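Local atomic coordinates of endoglucanase (Fervidobacterium pennivorans DSM 9078, PDB entry 6KDD), a protein that probably hydrolyses beta-glucosidic bonds in cellulose-like glucans or their fragments. Residues A182-V187 with F202-P207; S240-V245 with E284-S289; N117-I122 with P159-V164; P61-A66 with T102-E107. All coordinates share one frame; numbering follows the deposited sequence.

Interaction 1: A182-V187 with F202-P207; sequences AHYSAV and FHYYEP
At the C-terminal end of the sixth strand of this TIM barrel, Ala182 meets His203. Here the loop that follows helix 179-182 runs beside the end of strand 198-204. Ala182 O accepts the backbone N of His203 at 2.7 Å, in the carbonyl plane and at 164° on the hydrogen. The methyl of the same alanine lies over one face of the His203 imidazole, a CH-pi contact with Ala182 CB 4.0 Å from the ring centroid. ND1 of the same ring is hydrogen-bonded to Glu144. A bound Tris molecule, probably from the crystallisation liquor, lies about 4 Å from the His203 side chain, which suggests a pocket here.

One residue further, a water joins the two backbones: it accepts from Tyr184 N at 2.9 Å and donates to His203 O at 2.6 Å. Tyr184 CB presses against Phe202 CD2 at 3.4 Å. With chi1 at 82°, the Tyr184 ring is carried to a place beside Tyr204. The two tyrosine side chains run alongside each other in the same direction, with Tyr184 CD2 at the edge of the Tyr204 ring. His241 of helix 232-252 stacks on Tyr184.

The loop end of the contact is polar. Ser185 holds ND1 of His183 through both its N and its OG. The other ring nitrogen, NE2 of His183, donates to Glu206 OE2 at 3.2 Å, from above the carboxylate plane.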
# COMPACT_ATOMS: atom_id res chain seq x y z
N ALA A 182 9.98 1.03 0.60
CA ALA A 182 9.55 -0.37 0.47
C ALA A 182 10.07 -1.06 -0.80
O ALA A 182 9.37 -1.85 -1.41
CB ALA A 182 8.02 -0.50 0.59
N HIS A 183 11.32 -0.78 -1.20
CA HIS A 183 11.99 -1.50 -2.27
C HIS A 183 12.14 -2.97 -1.93
O HIS A 183 12.38 -3.30 -0.76
CB HIS A 183 13.38 -0.88 -2.48
CG HIS A 183 13.95 -1.17 -3.82
ND1 HIS A 183 14.87 -2.18 -4.02
CD2 HIS A 183 13.72 -0.61 -5.02
CE1 HIS A 183 15.19 -2.21 -5.30
NE2 HIS A 183 14.50 -1.26 -5.93
N TYR A 184 12.00 -3.84 -2.95
CA TYR A 184 12.04 -5.29 -2.78
C TYR A 184 13.34 -5.67 -2.07
O TYR A 184 13.35 -6.57 -1.22
CB TYR A 184 11.89 -6.01 -4.14
CG TYR A 184 13.19 -6.11 -4.91
CD1 TYR A 184 14.12 -7.08 -4.58
CD2 TYR A 184 13.52 -5.17 -5.88
CE1 TYR A 184 15.34 -7.16 -5.23
CE2 TYR A 184 14.74 -5.24 -6.54
CZ TYR A 184 15.64 -6.23 -6.21
OH TYR A 184 16.84 -6.31 -6.86
N SER A 185 14.43 -4.94 -2.40
CA SER A 185 15.74 -5.26 -1.89
C SER A 185 15.82 -5.02 -0.38
O SER A 185 16.58 -5.69 0.29
CB SER A 185 16.84 -4.56 -2.65
OG SER A 185 16.87 -3.18 -2.34
N ALA A 186 14.97 -4.12 0.16
CA ALA A 186 15.09 -3.59 1.51
C ALA A 186 14.54 -4.54 2.57
O ALA A 186 14.73 -4.34 3.77
CB ALA A 186 14.46 -2.22 1.58
N VAL A 187 13.90 -5.61 2.10
CA VAL A 187 13.27 -6.64 2.90
C VAL A 187 14.30 -7.25 3.86
O VAL A 187 14.03 -7.38 5.06
CB VAL A 187 12.53 -7.59 1.94
CG1 VAL A 187 13.04 -9.01 1.69
CG2 VAL A 187 11.03 -7.35 1.82
N PHE A 202 6.31 -5.10 0.49
CA PHE A 202 7.20 -4.35 -0.40
C PHE A 202 6.37 -3.75 -1.53
O PHE A 202 5.29 -4.26 -1.84
CB PHE A 202 8.38 -5.18 -0.97
CG PHE A 202 8.10 -6.18 -2.06
CD1 PHE A 202 7.42 -7.36 -1.77
CD2 PHE A 202 8.53 -5.97 -3.37
CE1 PHE A 202 7.11 -8.28 -2.77
CE2 PHE A 202 8.26 -6.90 -4.36
CZ PHE A 202 7.52 -8.05 -4.07
N HIS A 203 6.90 -2.68 -2.15
CA HIS A 203 6.27 -2.13 -3.34
C HIS A 203 7.18 -2.37 -4.55
O HIS A 203 8.40 -2.34 -4.41
CB HIS A 203 6.04 -0.63 -3.14
CG HIS A 203 5.11 -0.31 -2.02
ND1 HIS A 203 4.84 0.97 -1.67
CD2 HIS A 203 4.45 -1.11 -1.14
CE1 HIS A 203 4.02 0.98 -0.63
NE2 HIS A 203 3.74 -0.29 -0.30
N TYR A 204 6.60 -2.62 -5.73
CA TYR A 204 7.46 -2.98 -6.85
C TYR A 204 7.19 -2.07 -8.04
O TYR A 204 6.07 -2.03 -8.57
CB TYR A 204 7.28 -4.46 -7.21
CG TYR A 204 8.34 -4.93 -8.19
CD1 TYR A 204 9.63 -5.22 -7.77
CD2 TYR A 204 8.04 -5.08 -9.54
CE1 TYR A 204 10.61 -5.67 -8.66
CE2 TYR A 204 9.00 -5.57 -10.43
CZ TYR A 204 10.29 -5.86 -9.99
OH TYR A 204 11.24 -6.30 -10.89
N TYR A 205 8.23 -1.32 -8.44
CA TYR A 205 8.15 -0.44 -9.60
C TYR A 205 9.36 -0.64 -10.55
O TYR A 205 9.64 0.25 -11.34
CB TYR A 205 8.00 1.02 -9.15
CG TYR A 205 6.70 1.36 -8.45
CD1 TYR A 205 5.51 1.49 -9.16
CD2 TYR A 205 6.65 1.53 -7.07
CE1 TYR A 205 4.31 1.85 -8.55
CE2 TYR A 205 5.44 1.80 -6.42
CZ TYR A 205 4.27 1.98 -7.16
OH TYR A 205 3.11 2.34 -6.53
N GLU A 206 9.98 -1.83 -10.58
CA GLU A 206 11.16 -2.04 -11.44
C GLU A 206 10.73 -2.50 -12.83
O GLU A 206 9.84 -3.31 -12.96
CB GLU A 206 12.09 -3.12 -10.86
CG GLU A 206 12.77 -2.69 -9.58
CD GLU A 206 13.40 -1.31 -9.65
OE1 GLU A 206 14.05 -1.00 -10.66
OE2 GLU A 206 13.19 -0.52 -8.71
N PRO A 207 11.36 -2.06 -13.95
CA PRO A 207 12.39 -1.02 -13.93
C PRO A 207 11.77 0.36 -13.68
O PRO A 207 10.79 0.72 -14.32
CB PRO A 207 12.92 -1.02 -15.39
CG PRO A 207 12.38 -2.28 -16.04
CD PRO A 207 11.10 -2.59 -15.30
O HOH W 1 10.76 -2.93 -5.37

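Interaction 2: S240-V245 with E284-S289; sequences SHFKYV and EEFGFS
Phe286 lays one ring face against the helix backbone at Phe242 and Lys243. Phe242 O sits over the centre of that ring, and Lys243 N lies over the same ring nearer its rim. Two beta carbons of the same helix touch neighbouring parts of the ring. Phe242 CB touches Phe286 CD2 at 3.7 Å, and Lys243 CB touches Phe286 CZ, also at 3.7 Å. The aliphatic root of Lys243 thus borders the ring, while its NZ turns to Asp247.

The second bump is Phe288. Its CZ tip fits between Phe242 O, at 3.6 Å, and Val245 CB, at 3.9 Å, about one turn apart on helix 232-252. The Phe242 ring reaches back beside it. These two rings are oblique, with planes 36° apart and centroids 5.6 Å apart.

Both phenylalanines of 284-289 lie where helix 269-285 ends, which closes with a Schellman motif. Gly287 N bonds to Glu284 O and Phe288 N to Ala283 O, and Gly287 takes the positive phi that this turn needs. The turn brings Phe286 CB over one face of the Phe288 ring. The chain then enters strand 289-292, the eighth of the barrel. The Phe242 ring fills a hollow lined by Val279, Met282 and Ala283 of helix 269-285 and Leu258 of strand 256-261. Phe288 rests on Ala283 and Ile256.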
# COMPACT_ATOMS: atom_id res chain seq x y z
N SER A 240 13.81 -12.79 -10.29
CA SER A 240 14.93 -12.66 -9.36
C SER A 240 14.54 -11.77 -8.19
O SER A 240 14.88 -12.07 -7.04
CB SER A 240 16.19 -12.10 -9.99
OG SER A 240 16.47 -12.78 -11.19
N HIS A 241 13.92 -10.62 -8.47
CA HIS A 241 13.57 -9.74 -7.37
C HIS A 241 12.58 -10.46 -6.44
O HIS A 241 12.67 -10.35 -5.21
CB HIS A 241 13.03 -8.42 -7.92
CG HIS A 241 13.97 -7.75 -8.86
ND1 HIS A 241 13.55 -6.86 -9.83
CD2 HIS A 241 15.31 -7.87 -9.01
CE1 HIS A 241 14.59 -6.42 -10.50
NE2 HIS A 241 15.68 -7.03 -10.02
N PHE A 242 11.63 -11.19 -7.02
CA PHE A 242 10.57 -11.75 -6.19
C PHE A 242 11.06 -13.00 -5.46
O PHE A 242 10.58 -13.31 -4.37
CB PHE A 242 9.35 -12.07 -7.05
CG PHE A 242 8.45 -10.88 -7.30
CD1 PHE A 242 8.99 -9.61 -7.50
CD2 PHE A 242 7.07 -11.03 -7.25
CE1 PHE A 242 8.15 -8.52 -7.70
CE2 PHE A 242 6.24 -9.93 -7.45
CZ PHE A 242 6.78 -8.68 -7.68
N LYS A 243 11.98 -13.74 -6.09
CA LYS A 243 12.58 -14.92 -5.45
C LYS A 243 13.39 -14.47 -4.25
O LYS A 243 13.36 -15.12 -3.21
CB LYS A 243 13.38 -15.77 -6.44
CG LYS A 243 13.75 -17.15 -5.93
CD LYS A 243 14.39 -18.05 -6.97
CE LYS A 243 15.91 -18.01 -6.90
NZ LYS A 243 16.39 -18.52 -5.59
N TYR A 244 14.05 -13.31 -4.38
CA TYR A 244 14.83 -12.70 -3.31
C TYR A 244 13.95 -12.39 -2.09
O TYR A 244 14.40 -12.50 -0.94
CB TYR A 244 15.49 -11.45 -3.88
CG TYR A 244 16.22 -10.55 -2.92
CD1 TYR A 244 15.54 -9.63 -2.13
CD2 TYR A 244 17.61 -10.55 -2.86
CE1 TYR A 244 16.22 -8.76 -1.29
CE2 TYR A 244 18.31 -9.68 -2.03
CZ TYR A 244 17.61 -8.79 -1.24
OH TYR A 244 18.29 -7.97 -0.39
N VAL A 245 12.72 -11.91 -2.34
CA VAL A 245 11.82 -11.59 -1.24
C VAL A 245 11.29 -12.89 -0.63
O VAL A 245 11.26 -13.04 0.57
CB VAL A 245 10.67 -10.66 -1.69
CG1 VAL A 245 9.77 -10.29 -0.49
CG2 VAL A 245 11.23 -9.38 -2.28
N GLU A 284 1.58 -14.00 -7.62
CA GLU A 284 0.78 -15.22 -7.45
C GLU A 284 1.67 -16.46 -7.36
O GLU A 284 1.46 -17.30 -6.48
CB GLU A 284 -0.27 -15.32 -8.55
CG GLU A 284 -1.37 -14.30 -8.35
CD GLU A 284 -2.61 -14.40 -9.20
OE1 GLU A 284 -2.50 -14.82 -10.37
OE2 GLU A 284 -3.69 -14.02 -8.67
N GLU A 285 2.69 -16.53 -8.22
CA GLU A 285 3.63 -17.64 -8.25
C GLU A 285 4.26 -17.80 -6.88
O GLU A 285 4.37 -18.93 -6.42
CB GLU A 285 4.67 -17.48 -9.35
CG GLU A 285 5.74 -18.57 -9.39
CD GLU A 285 6.66 -18.41 -10.59
OE1 GLU A 285 6.13 -18.46 -11.72
OE2 GLU A 285 7.88 -18.18 -10.41
N PHE A 286 4.66 -16.70 -6.22
CA PHE A 286 5.39 -16.81 -4.96
C PHE A 286 4.47 -16.65 -3.75
O PHE A 286 4.94 -16.50 -2.62
CB PHE A 286 6.55 -15.81 -4.86
CG PHE A 286 7.72 -16.07 -5.78
CD1 PHE A 286 8.72 -16.99 -5.45
CD2 PHE A 286 7.84 -15.42 -7.00
CE1 PHE A 286 9.80 -17.23 -6.29
CE2 PHE A 286 8.92 -15.65 -7.84
CZ PHE A 286 9.90 -16.56 -7.49
N GLY A 287 3.16 -16.63 -3.98
CA GLY A 287 2.25 -16.65 -2.84
C GLY A 287 2.14 -15.28 -2.16
O GLY A 287 1.83 -15.20 -0.97
N PHE A 288 2.39 -14.21 -2.91
CA PHE A 288 2.34 -12.88 -2.33
C PHE A 288 0.94 -12.33 -2.59
O PHE A 288 0.47 -12.49 -3.71
CB PHE A 288 3.27 -11.92 -3.08
CG PHE A 288 4.74 -12.18 -2.92
CD1 PHE A 288 5.20 -13.13 -2.01
CD2 PHE A 288 5.67 -11.50 -3.70
CE1 PHE A 288 6.55 -13.36 -1.86
CE2 PHE A 288 7.03 -11.75 -3.56
CZ PHE A 288 7.46 -12.68 -2.64
N SER A 289 0.29 -11.71 -1.58
CA SER A 289 -0.94 -10.99 -1.89
C SER A 289 -0.52 -9.69 -2.60
O SER A 289 0.65 -9.30 -2.54
CB SER A 289 -1.74 -10.65 -0.65
OG SER A 289 -0.90 -9.99 0.29

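Interaction 3: N117-I122 with P159-V164; sequences NVLVEI and PKVLKV
Val120 pushes its two methyls against two valines that are one turn apart on the facing helix. CG2 meets CG2 of Val161 at 3.6 Å, and CG1 meets CG1 of Val164 at 3.9 Å. Val120 and Val161 lie alongside with their tips pointing opposite ways, while Val164 comes in roughly perpendicular to Val120. Val164 is turned off a staggered position (chi1 -32°), which leaves its CG2 3.6 Å from Val120 O. Leu119 adds a second layer: its CD2 lies 4.0 Å from Val161 CG2, on the buried flank. On the outer flank, Lys160 gives only its CB before its chain runs off.

The side-chain contacts are apolar, and no hydrogen bond crosses. The two helix segments run almost the same way, 24° apart, and their axes come within 9.0 Å. This is the usual side-by-side packing of successive helices around a TIM barrel. Helix 112-129 comes after the third strand, 97-101, and helix 151-168 after the fourth, 137-140. Val161 also rests on Trp123 of helix 112-129 and on Ile141, just past the fourth strand, and Val164 lies on Arg124.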
# COMPACT_ATOMS: atom_id res chain seq x y z
N ASN A 117 7.08 10.12 17.73
CA ASN A 117 6.11 9.91 18.80
C ASN A 117 4.74 10.44 18.36
O ASN A 117 3.71 10.09 18.94
CB ASN A 117 6.61 10.38 20.17
CG ASN A 117 7.00 11.85 20.26
OD1 ASN A 117 6.28 12.72 19.77
ND2 ASN A 117 8.12 12.13 20.91
N VAL A 118 4.73 11.28 17.33
CA VAL A 118 3.46 11.70 16.73
C VAL A 118 2.83 10.52 15.99
O VAL A 118 1.62 10.29 16.15
CB VAL A 118 3.63 12.91 15.80
CG1 VAL A 118 2.33 13.27 15.08
CG2 VAL A 118 4.20 14.11 16.51
N LEU A 119 3.63 9.81 15.18
CA LEU A 119 3.16 8.57 14.56
C LEU A 119 2.61 7.63 15.64
O LEU A 119 1.60 6.97 15.43
CB LEU A 119 4.25 7.86 13.74
CG LEU A 119 3.78 6.62 12.93
CD1 LEU A 119 2.74 7.01 11.87
CD2 LEU A 119 4.93 5.83 12.32
N VAL A 120 3.29 7.54 16.79
CA VAL A 120 2.88 6.63 17.84
C VAL A 120 1.46 7.00 18.31
O VAL A 120 0.62 6.12 18.45
CB VAL A 120 3.90 6.54 19.01
CG1 VAL A 120 3.26 5.91 20.26
CG2 VAL A 120 5.11 5.70 18.63
N GLU A 121 1.22 8.31 18.47
CA GLU A 121 -0.03 8.82 19.02
C GLU A 121 -1.15 8.76 17.99
O GLU A 121 -2.32 8.54 18.34
CB GLU A 121 0.14 10.26 19.52
CG GLU A 121 0.88 10.34 20.86
CD GLU A 121 0.42 9.37 21.94
OE1 GLU A 121 -0.81 9.29 22.20
OE2 GLU A 121 1.27 8.66 22.50
N ILE A 122 -0.80 8.97 16.71
CA ILE A 122 -1.78 8.81 15.64
C ILE A 122 -2.32 7.40 15.72
O ILE A 122 -3.54 7.20 15.76
CB ILE A 122 -1.18 9.18 14.25
CG1 ILE A 122 -1.05 10.70 14.14
CG2 ILE A 122 -2.07 8.64 13.13
CD1 ILE A 122 -0.23 11.21 12.94
N PRO A 159 8.36 -1.08 16.06
CA PRO A 159 7.96 -1.88 17.24
C PRO A 159 7.25 -1.07 18.31
O PRO A 159 6.35 -1.58 18.98
CB PRO A 159 9.27 -2.54 17.72
CG PRO A 159 10.14 -2.52 16.45
CD PRO A 159 9.81 -1.18 15.82
N LYS A 160 7.60 0.21 18.42
CA LYS A 160 6.99 1.13 19.36
C LYS A 160 5.53 1.39 19.02
O LYS A 160 4.66 1.33 19.90
CB LYS A 160 7.77 2.45 19.39
CG LYS A 160 9.13 2.32 20.06
CD LYS A 160 10.08 3.53 20.03
CE LYS A 160 11.49 3.06 20.34
NZ LYS A 160 12.46 4.17 20.55
N VAL A 161 5.28 1.76 17.76
CA VAL A 161 3.92 1.89 17.26
C VAL A 161 3.16 0.57 17.47
O VAL A 161 2.04 0.56 17.99
CB VAL A 161 3.90 2.37 15.80
CG1 VAL A 161 2.48 2.37 15.23
CG2 VAL A 161 4.47 3.77 15.68
N LEU A 162 3.78 -0.56 17.14
CA LEU A 162 3.08 -1.84 17.21
C LEU A 162 2.67 -2.13 18.65
O LEU A 162 1.55 -2.59 18.90
CB LEU A 162 3.99 -2.95 16.67
CG LEU A 162 3.42 -4.36 16.77
CD1 LEU A 162 2.12 -4.52 15.96
CD2 LEU A 162 4.45 -5.38 16.32
N LYS A 163 3.60 -1.87 19.57
CA LYS A 163 3.33 -2.06 20.99
C LYS A 163 2.02 -1.37 21.34
O LYS A 163 1.13 -2.01 21.92
CB LYS A 163 4.48 -1.54 21.86
CG LYS A 163 4.34 -1.83 23.35
CD LYS A 163 4.28 -3.33 23.69
CE LYS A 163 4.45 -3.62 25.17
NZ LYS A 163 3.37 -3.03 26.00
N VAL A 164 1.89 -0.08 20.97
CA VAL A 164 0.68 0.64 21.34
C VAL A 164 -0.56 0.14 20.59
O VAL A 164 -1.63 0.10 21.19
CB VAL A 164 0.80 2.17 21.43
CG1 VAL A 164 2.18 2.59 21.90
CG2 VAL A 164 0.36 2.93 20.20

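Interaction 4: P61-A66 with T102-E107; sequences PIRWSA and THHFEE. With GOL (glycerol), chain D.
Pro61 and His103 pair in the loops beyond the second and third strands of the barrel, at the end where family 5 enzymes carry their active site. Pro61 CB lies over one face of the imidazole, 3.7 Å from the His103 ring centroid. A bound Tris, probably from the crystallisation liquor, is about 5 Å from the His103 side chain. The backbones are joined by a weak bond from His103 N to Ile62 O and by a CA-H...O contact from Arg63 CA to His103 O.

Arg63 starts extended, with CG anti to the backbone N (chi1 -166°), then bends at chi3, and one guanidinium face lies on His104 CB. NH1 makes a weak salt bridge to Glu106 OE2 at 3.3 Å and a shorter bond, 2.8 Å, to O2 of a glycerol, probably also from the liquor. Water 2 joins Arg63 NH2 to the same Glu106 oxygen, and NE bonds to Glu31 O. Ser65 CB sits over the Phe105 ring, 3.6 Å from its centroid. Ser65 OG is bonded to glycerol O1 at 2.8 Å, which donates to Glu107 OE1.

Trp64 meets Thr102: its CD1 is 3.2 Å from Thr102 OG1. Its NE1 bonds to Asn101 O. The indole packs on Leu81 and Val84 of helix 78-93 and on Ile126 of helix 112-129.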
# COMPACT_ATOMS: atom_id res chain seq x y z
N PRO A 61 -4.68 4.59 1.35
CA PRO A 61 -3.70 5.55 1.85
C PRO A 61 -4.36 6.75 2.52
O PRO A 61 -5.31 7.35 1.98
CB PRO A 61 -3.03 6.08 0.57
CG PRO A 61 -3.23 4.90 -0.43
CD PRO A 61 -4.62 4.39 -0.10
N ILE A 62 -3.80 7.15 3.68
CA ILE A 62 -4.44 8.20 4.45
C ILE A 62 -3.34 9.04 5.12
O ILE A 62 -2.55 8.51 5.91
CB ILE A 62 -5.33 7.58 5.55
CG1 ILE A 62 -6.50 6.74 5.01
CG2 ILE A 62 -5.89 8.66 6.48
CD1 ILE A 62 -7.20 6.02 6.17
N ARG A 63 -3.44 10.35 4.89
CA ARG A 63 -2.51 11.35 5.42
C ARG A 63 -3.09 11.92 6.72
O ARG A 63 -3.53 13.07 6.78
CB ARG A 63 -2.29 12.47 4.40
CG ARG A 63 -1.09 13.34 4.78
CD ARG A 63 -1.08 14.59 3.96
NE ARG A 63 -0.68 14.29 2.58
CZ ARG A 63 0.14 15.03 1.85
NH1 ARG A 63 0.71 16.10 2.38
NH2 ARG A 63 0.39 14.69 0.59
N TRP A 64 -3.05 11.10 7.77
CA TRP A 64 -3.65 11.49 9.03
C TRP A 64 -2.93 12.73 9.57
O TRP A 64 -3.57 13.62 10.15
CB TRP A 64 -3.49 10.36 10.04
CG TRP A 64 -4.26 9.11 9.75
CD1 TRP A 64 -3.77 7.97 9.17
CD2 TRP A 64 -5.63 8.86 10.08
NE1 TRP A 64 -4.76 7.02 9.13
CE2 TRP A 64 -5.90 7.54 9.68
CE3 TRP A 64 -6.63 9.63 10.70
CZ2 TRP A 64 -7.15 6.94 9.85
CZ3 TRP A 64 -7.86 9.03 10.89
CH2 TRP A 64 -8.11 7.71 10.47
N SER A 65 -1.63 12.82 9.29
CA SER A 65 -0.78 13.87 9.83
C SER A 65 -1.24 15.24 9.33
O SER A 65 -0.90 16.27 9.90
CB SER A 65 0.69 13.60 9.48
OG SER A 65 0.83 13.79 8.08
N ALA A 66 -2.11 15.28 8.33
CA ALA A 66 -2.62 16.57 7.91
C ALA A 66 -3.87 17.00 8.67
O ALA A 66 -4.44 18.04 8.35
CB ALA A 66 -2.95 16.56 6.44
N THR A 102 -0.94 4.95 7.51
CA THR A 102 -0.57 6.35 7.52
C THR A 102 0.38 6.56 6.33
O THR A 102 1.21 5.70 6.05
CB THR A 102 0.07 6.75 8.87
OG1 THR A 102 -0.93 6.58 9.86
CG2 THR A 102 0.59 8.17 8.89
N HIS A 103 0.26 7.69 5.64
CA HIS A 103 0.90 7.89 4.35
C HIS A 103 1.26 9.36 4.21
O HIS A 103 0.48 10.23 4.60
CB HIS A 103 -0.16 7.52 3.29
CG HIS A 103 0.30 6.98 1.98
ND1 HIS A 103 0.87 7.79 0.99
CD2 HIS A 103 0.14 5.77 1.41
CE1 HIS A 103 1.05 7.09 -0.12
NE2 HIS A 103 0.63 5.85 0.12
N HIS A 104 2.40 9.66 3.57
CA HIS A 104 2.81 11.04 3.28
C HIS A 104 2.88 11.89 4.55
O HIS A 104 2.42 13.04 4.55
CB HIS A 104 1.98 11.72 2.17
CG HIS A 104 2.19 11.09 0.83
ND1 HIS A 104 1.19 11.00 -0.15
CD2 HIS A 104 3.27 10.45 0.31
CE1 HIS A 104 1.67 10.38 -1.23
NE2 HIS A 104 2.93 10.01 -0.95
N PHE A 105 3.53 11.34 5.60
CA PHE A 105 3.80 12.11 6.82
C PHE A 105 5.13 12.83 6.60
O PHE A 105 6.17 12.28 6.94
CB PHE A 105 3.85 11.17 8.03
CG PHE A 105 3.88 11.87 9.38
CD1 PHE A 105 4.08 13.24 9.46
CD2 PHE A 105 3.70 11.15 10.56
CE1 PHE A 105 4.09 13.89 10.69
CE2 PHE A 105 3.73 11.79 11.79
CZ PHE A 105 3.93 13.15 11.85
N GLU A 106 5.07 14.01 5.98
CA GLU A 106 6.27 14.63 5.40
C GLU A 106 7.31 14.91 6.49
O GLU A 106 8.48 14.68 6.26
CB GLU A 106 5.89 15.95 4.72
CG GLU A 106 5.09 15.76 3.44
CD GLU A 106 4.74 17.04 2.70
OE1 GLU A 106 5.38 18.09 3.00
OE2 GLU A 106 3.84 17.00 1.82
N GLU A 107 6.91 15.42 7.66
CA GLU A 107 7.85 15.77 8.74
C GLU A 107 8.60 14.53 9.23
O GLU A 107 9.75 14.63 9.67
CB GLU A 107 7.14 16.42 9.93
CG GLU A 107 6.38 17.67 9.55
CD GLU A 107 5.00 17.48 8.93
OE1 GLU A 107 4.57 16.31 8.71
OE2 GLU A 107 4.37 18.50 8.61
C1 GOL D . 1.88 17.17 6.16
O1 GOL D . 1.84 16.24 7.25
C2 GOL D . 0.51 17.79 5.90
O2 GOL D . 0.15 17.76 4.52
C3 GOL D . 0.37 19.23 6.33
O3 GOL D . -0.78 19.77 5.68
O HOH W 2 2.23 16.68 -0.49
O HOH W 3 0.28 11.24 7.42

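The four contacts fall into two touching pairs on one barrel. Interactions 1 and 2 meet through Tyr204 OH and His241 ND1, 2.6 Å apart, and through Ser185 O and Tyr244 OH, 2.9 Å apart. Interactions 3 and 4 meet in apolar packing: Val118 CG1 lies 3.6 Å from Phe105 CZ, and Ile122 CG2 lies 3.8 Å from Trp64 CB. The centres of interactions 2 and 4 are about 28 Å apart, on opposite sides of the chain's centre. Interactions 1 and 4 do not touch, but their nearest atoms are about 6 Å apart. Tris lies near a histidine of each, consistent with both bordering the active-site end.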